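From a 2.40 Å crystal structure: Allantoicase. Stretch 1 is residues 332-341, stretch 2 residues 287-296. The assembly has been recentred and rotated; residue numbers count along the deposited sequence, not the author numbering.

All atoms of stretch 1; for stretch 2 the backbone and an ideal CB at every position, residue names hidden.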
# COMPACT_ATOMS: atom_id res chain seq x y z
N ILE A 332 3.04 -25.23 12.66
CA ILE A 332 4.32 -24.80 12.12
C ILE A 332 4.58 -23.34 12.45
O ILE A 332 3.66 -22.51 12.47
CB ILE A 332 4.37 -25.03 10.59
CG1 ILE A 332 5.81 -24.99 10.10
CG2 ILE A 332 3.51 -24.02 9.82
CD1 ILE A 332 5.95 -25.73 8.83
N ARG A 333 5.84 -23.04 12.73
CA ARG A 333 6.27 -21.69 13.03
C ARG A 333 7.01 -21.07 11.86
O ARG A 333 8.17 -21.38 11.61
CB ARG A 333 7.14 -21.66 14.28
CG ARG A 333 6.35 -21.82 15.58
CD ARG A 333 6.14 -23.27 16.03
NE ARG A 333 5.06 -23.41 17.01
CZ ARG A 333 5.13 -23.04 18.30
NH1 ARG A 333 6.24 -22.49 18.78
NH2 ARG A 333 4.09 -23.23 19.11
N VAL A 334 6.32 -20.19 11.13
CA VAL A 334 6.91 -19.51 10.00
C VAL A 334 6.59 -18.03 10.09
O VAL A 334 5.56 -17.64 10.59
CB VAL A 334 6.45 -20.09 8.63
CG1 VAL A 334 6.87 -21.57 8.51
CG2 VAL A 334 4.98 -19.96 8.44
N SER A 335 7.51 -17.22 9.58
CA SER A 335 7.45 -15.77 9.63
C SER A 335 7.16 -15.18 8.27
O SER A 335 6.66 -14.05 8.17
CB SER A 335 8.81 -15.24 10.10
OG SER A 335 9.84 -15.73 9.26
N HIS A 336 7.53 -15.92 7.23
CA HIS A 336 7.40 -15.51 5.84
C HIS A 336 6.84 -16.65 5.03
O HIS A 336 7.01 -17.82 5.41
CB HIS A 336 8.77 -15.16 5.27
CG HIS A 336 9.40 -13.98 5.94
ND1 HIS A 336 9.91 -14.04 7.20
CD2 HIS A 336 9.55 -12.70 5.53
CE1 HIS A 336 10.37 -12.85 7.54
NE2 HIS A 336 10.16 -12.01 6.54
N VAL A 337 6.14 -16.32 3.95
CA VAL A 337 5.75 -17.29 2.94
C VAL A 337 6.25 -16.85 1.57
O VAL A 337 6.44 -15.68 1.30
CB VAL A 337 4.21 -17.55 2.91
CG1 VAL A 337 3.73 -18.07 4.26
CG2 VAL A 337 3.41 -16.30 2.51
N LYS A 338 6.51 -17.82 0.70
CA LYS A 338 6.94 -17.55 -0.67
C LYS A 338 5.91 -18.20 -1.56
O LYS A 338 5.65 -19.37 -1.43
CB LYS A 338 8.37 -18.10 -0.93
CG LYS A 338 8.90 -17.94 -2.36
CD LYS A 338 10.48 -18.07 -2.48
CE LYS A 338 11.03 -19.46 -2.26
NZ LYS A 338 12.46 -19.44 -1.80
N LEU A 339 5.32 -17.41 -2.44
CA LEU A 339 4.37 -17.92 -3.42
C LEU A 339 5.13 -17.97 -4.72
O LEU A 339 5.78 -17.01 -5.08
CB LEU A 339 3.15 -16.99 -3.53
CG LEU A 339 2.28 -17.16 -4.80
CD1 LEU A 339 1.58 -18.54 -4.85
CD2 LEU A 339 1.24 -16.00 -4.90
N THR A 340 5.08 -19.10 -5.40
CA THR A 340 5.82 -19.32 -6.61
C THR A 340 4.77 -19.65 -7.64
O THR A 340 3.88 -20.48 -7.38
CB THR A 340 6.82 -20.50 -6.46
OG1 THR A 340 7.82 -20.21 -5.44
CG2 THR A 340 7.63 -20.71 -7.74
N ILE A 341 4.82 -18.94 -8.76
CA ILE A 341 3.89 -19.16 -9.88
C ILE A 341 4.71 -19.66 -11.06
O ILE A 341 5.87 -19.23 -11.25
CB ILE A 341 3.06 -17.89 -10.23
CG1 ILE A 341 3.92 -16.72 -10.74
CG2 ILE A 341 2.25 -17.43 -9.01
CD1 ILE A 341 3.11 -15.46 -11.05
N UNK A 287 0.17 -21.74 -14.56
CA UNK A 287 -0.13 -23.11 -14.86
C UNK A 287 -0.09 -23.94 -13.58
O UNK A 287 -0.89 -24.85 -13.42
CB UNK A 287 0.85 -23.66 -15.90
N UNK A 288 0.86 -23.61 -12.69
CA UNK A 288 0.97 -24.25 -11.38
C UNK A 288 1.39 -23.23 -10.37
O UNK A 288 1.83 -22.15 -10.74
CB UNK A 288 1.96 -25.42 -11.40
N UNK A 289 1.28 -23.60 -9.09
CA UNK A 289 1.82 -22.80 -7.98
C UNK A 289 2.42 -23.70 -6.89
O UNK A 289 2.10 -24.87 -6.79
CB UNK A 289 0.72 -21.91 -7.38
N UNK A 290 3.30 -23.11 -6.09
CA UNK A 290 3.70 -23.69 -4.82
C UNK A 290 3.69 -22.58 -3.77
O UNK A 290 3.72 -21.42 -4.10
CB UNK A 290 5.08 -24.35 -4.92
N UNK A 291 3.64 -22.96 -2.50
CA UNK A 291 3.78 -22.02 -1.43
C UNK A 291 4.77 -22.62 -0.43
O UNK A 291 4.58 -23.75 -0.00
CB UNK A 291 2.43 -21.70 -0.78
N UNK A 292 5.83 -21.88 -0.10
CA UNK A 292 6.75 -22.27 0.97
C UNK A 292 6.63 -21.30 2.09
O UNK A 292 6.21 -20.15 1.89
CB UNK A 292 8.20 -22.34 0.48
N UNK A 293 7.02 -21.77 3.27
CA UNK A 293 7.17 -20.95 4.45
C UNK A 293 8.59 -21.00 4.96
O UNK A 293 9.36 -21.91 4.66
CB UNK A 293 6.20 -21.40 5.54
N UNK A 294 8.97 -20.00 5.74
CA UNK A 294 10.23 -20.08 6.41
C UNK A 294 10.26 -19.24 7.68
O UNK A 294 9.48 -18.32 7.82
CB UNK A 294 11.35 -19.65 5.46
N UNK A 295 11.17 -19.57 8.58
CA UNK A 295 11.34 -18.83 9.82
C UNK A 295 12.64 -18.01 9.81
O UNK A 295 13.74 -18.59 9.80
CB UNK A 295 11.33 -19.79 11.01
N UNK A 296 12.51 -16.67 9.80
CA UNK A 296 13.67 -15.73 9.75
C UNK A 296 14.01 -15.22 11.14
O UNK A 296 13.17 -15.24 12.03
CB UNK A 296 13.37 -14.54 8.83

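Stretch 2 runs antiparallel to stretch 1, with an angle of 160° between the strand directions; along its extended backbone, from 289 to 294, successive CB positions alternate between the two faces of the sheet. One face carries Val 337, Leu 339 and Ile 341; the other carries His 336, Lys 338 and Thr 340.

Position 287 has no atom of stretch 1 within 5.5 Å of its ideal CB, so stretch 1 sets no preference; the residue is Gln 287, which makes no contact with stretch 1. Position 288 is equally unconstrained, its CB pointing sideways. It holds Phe 288, whose ring leads away from stretch 1.

At position 289 the ideal CB lies 4.3 Å from Leu 339 CD1, on the aliphatic face, and phi/psi of -142/159 is fully extended. A branched aliphatic residue would suit, though other apolar side chains could too. Ile 289 is found; its CG2 lies 4.1 Å from Ile 341 CG2, and its CB 4.2 Å from Leu 339 CD1.

The CB of position 290 points to the other face, 4.5 Å from Thr 340 CB, while its backbone pairs with Thr 340 in both directions (N to Thr 340 O and O to Thr 340 N, each 3.0 Å). Small polar or beta-branched residues fit. Thr 290 places OG1 3.2 Å from Thr 340 CB, a contact rather than a hydrogen bond.

Position 291 returns to the aliphatic face, its CB 5.0 Å from Leu 339 CA. Valine, isoleucine or leucine would be reasonable. Val 291 reaches Leu 339 CD1 with CG2 (4.2 Å) and Val 337 CB with CG1 (4.3 Å).

Position 292 pairs with Lys 338, its N 2.8 Å from Lys 338 O and its O 2.6 Å from Lys 338 N. The neighbouring ammonium favours an acid, although glutamine or threonine remains plausible. Glu 292 forms a long salt bridge, OE1 to Lys 338 NZ at 3.8 Å, and its OE2 lies 3.3 Å from Thr 340 OG1, at best a weak hydrogen bond.

At position 293 an ideal CB would sit only 3.0 Å from Val 334 CG1, which is tight, and the CA atoms of this position and Val 337 approach to 4.2 Å. The crowding favours glycine even though phi/psi of -120/159 does not demand it. Gly 293 avoids that clash, and its CA makes a CA-H...O contact with His 336 O at 3.3 Å.

Position 294 faces the side of His 336. Its N donates to His 336 O (3.0 Å), and its O accepts from Ser 335 N (2.9 Å) and His 336 N (3.1 Å). Its ideal CB is 4.7 Å from His 336 O, leaving room for several modest side chains; Cys 294 is found, and its contact here is made mainly by its backbone.

The CB of position 295 points sideways, 3.6 Å from Arg 333 O, leaving the choice broad. Leu 295 brings CD1 4.3 Å from Ser 335 CB.

At position 296 the CB points toward stretch 1, 3.7 Å from His 336 CE1, and the backbone N donates to Ser 335 OG (2.9 Å). A long aliphatic or aromatic side chain could cover the imidazole. Lys 296 does so: its CE stands 4.0 Å from the centroid of the His 336 ring, 4° off the normal, a CH-pi contact.

Stretch 2, residues 287-296: QFITVEGCLK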
# COMPACT_ATOMS: atom_id res chain seq x y z
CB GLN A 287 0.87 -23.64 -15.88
CG GLN A 287 0.62 -25.04 -16.27
CD GLN A 287 1.54 -25.47 -17.33
OE1 GLN A 287 2.62 -24.91 -17.48
NE2 GLN A 287 1.12 -26.47 -18.08
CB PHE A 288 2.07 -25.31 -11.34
CG PHE A 288 1.89 -26.43 -12.30
CD1 PHE A 288 1.01 -27.47 -12.03
CD2 PHE A 288 2.65 -26.49 -13.47
CE1 PHE A 288 0.87 -28.54 -12.90
CE2 PHE A 288 2.51 -27.55 -14.35
CZ PHE A 288 1.61 -28.57 -14.06
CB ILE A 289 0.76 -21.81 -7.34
CG1 ILE A 289 -0.35 -22.57 -6.61
CG2 ILE A 289 0.16 -20.85 -8.37
CD1 ILE A 289 -0.08 -22.84 -5.17
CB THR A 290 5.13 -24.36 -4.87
OG1 THR A 290 6.13 -23.37 -5.15
CG2 THR A 290 5.27 -25.39 -5.97
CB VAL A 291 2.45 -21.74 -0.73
CG1 VAL A 291 2.63 -20.67 0.35
CG2 VAL A 291 1.37 -21.34 -1.74
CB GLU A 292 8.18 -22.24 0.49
CG GLU A 292 8.45 -23.20 -0.66
CD GLU A 292 8.98 -22.47 -1.86
OE1 GLU A 292 10.25 -22.53 -1.99
OE2 GLU A 292 8.14 -21.82 -2.62
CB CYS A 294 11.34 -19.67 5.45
SG CYS A 294 12.14 -18.13 5.84
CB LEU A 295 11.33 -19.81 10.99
CG LEU A 295 11.51 -19.25 12.40
CD1 LEU A 295 10.52 -18.13 12.72
CD2 LEU A 295 11.38 -20.39 13.39
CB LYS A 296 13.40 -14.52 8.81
CG LYS A 296 14.26 -14.40 7.46
CD LYS A 296 13.55 -14.86 6.11
CE LYS A 296 13.55 -13.77 4.96
NZ LYS A 296 13.45 -14.25 3.52
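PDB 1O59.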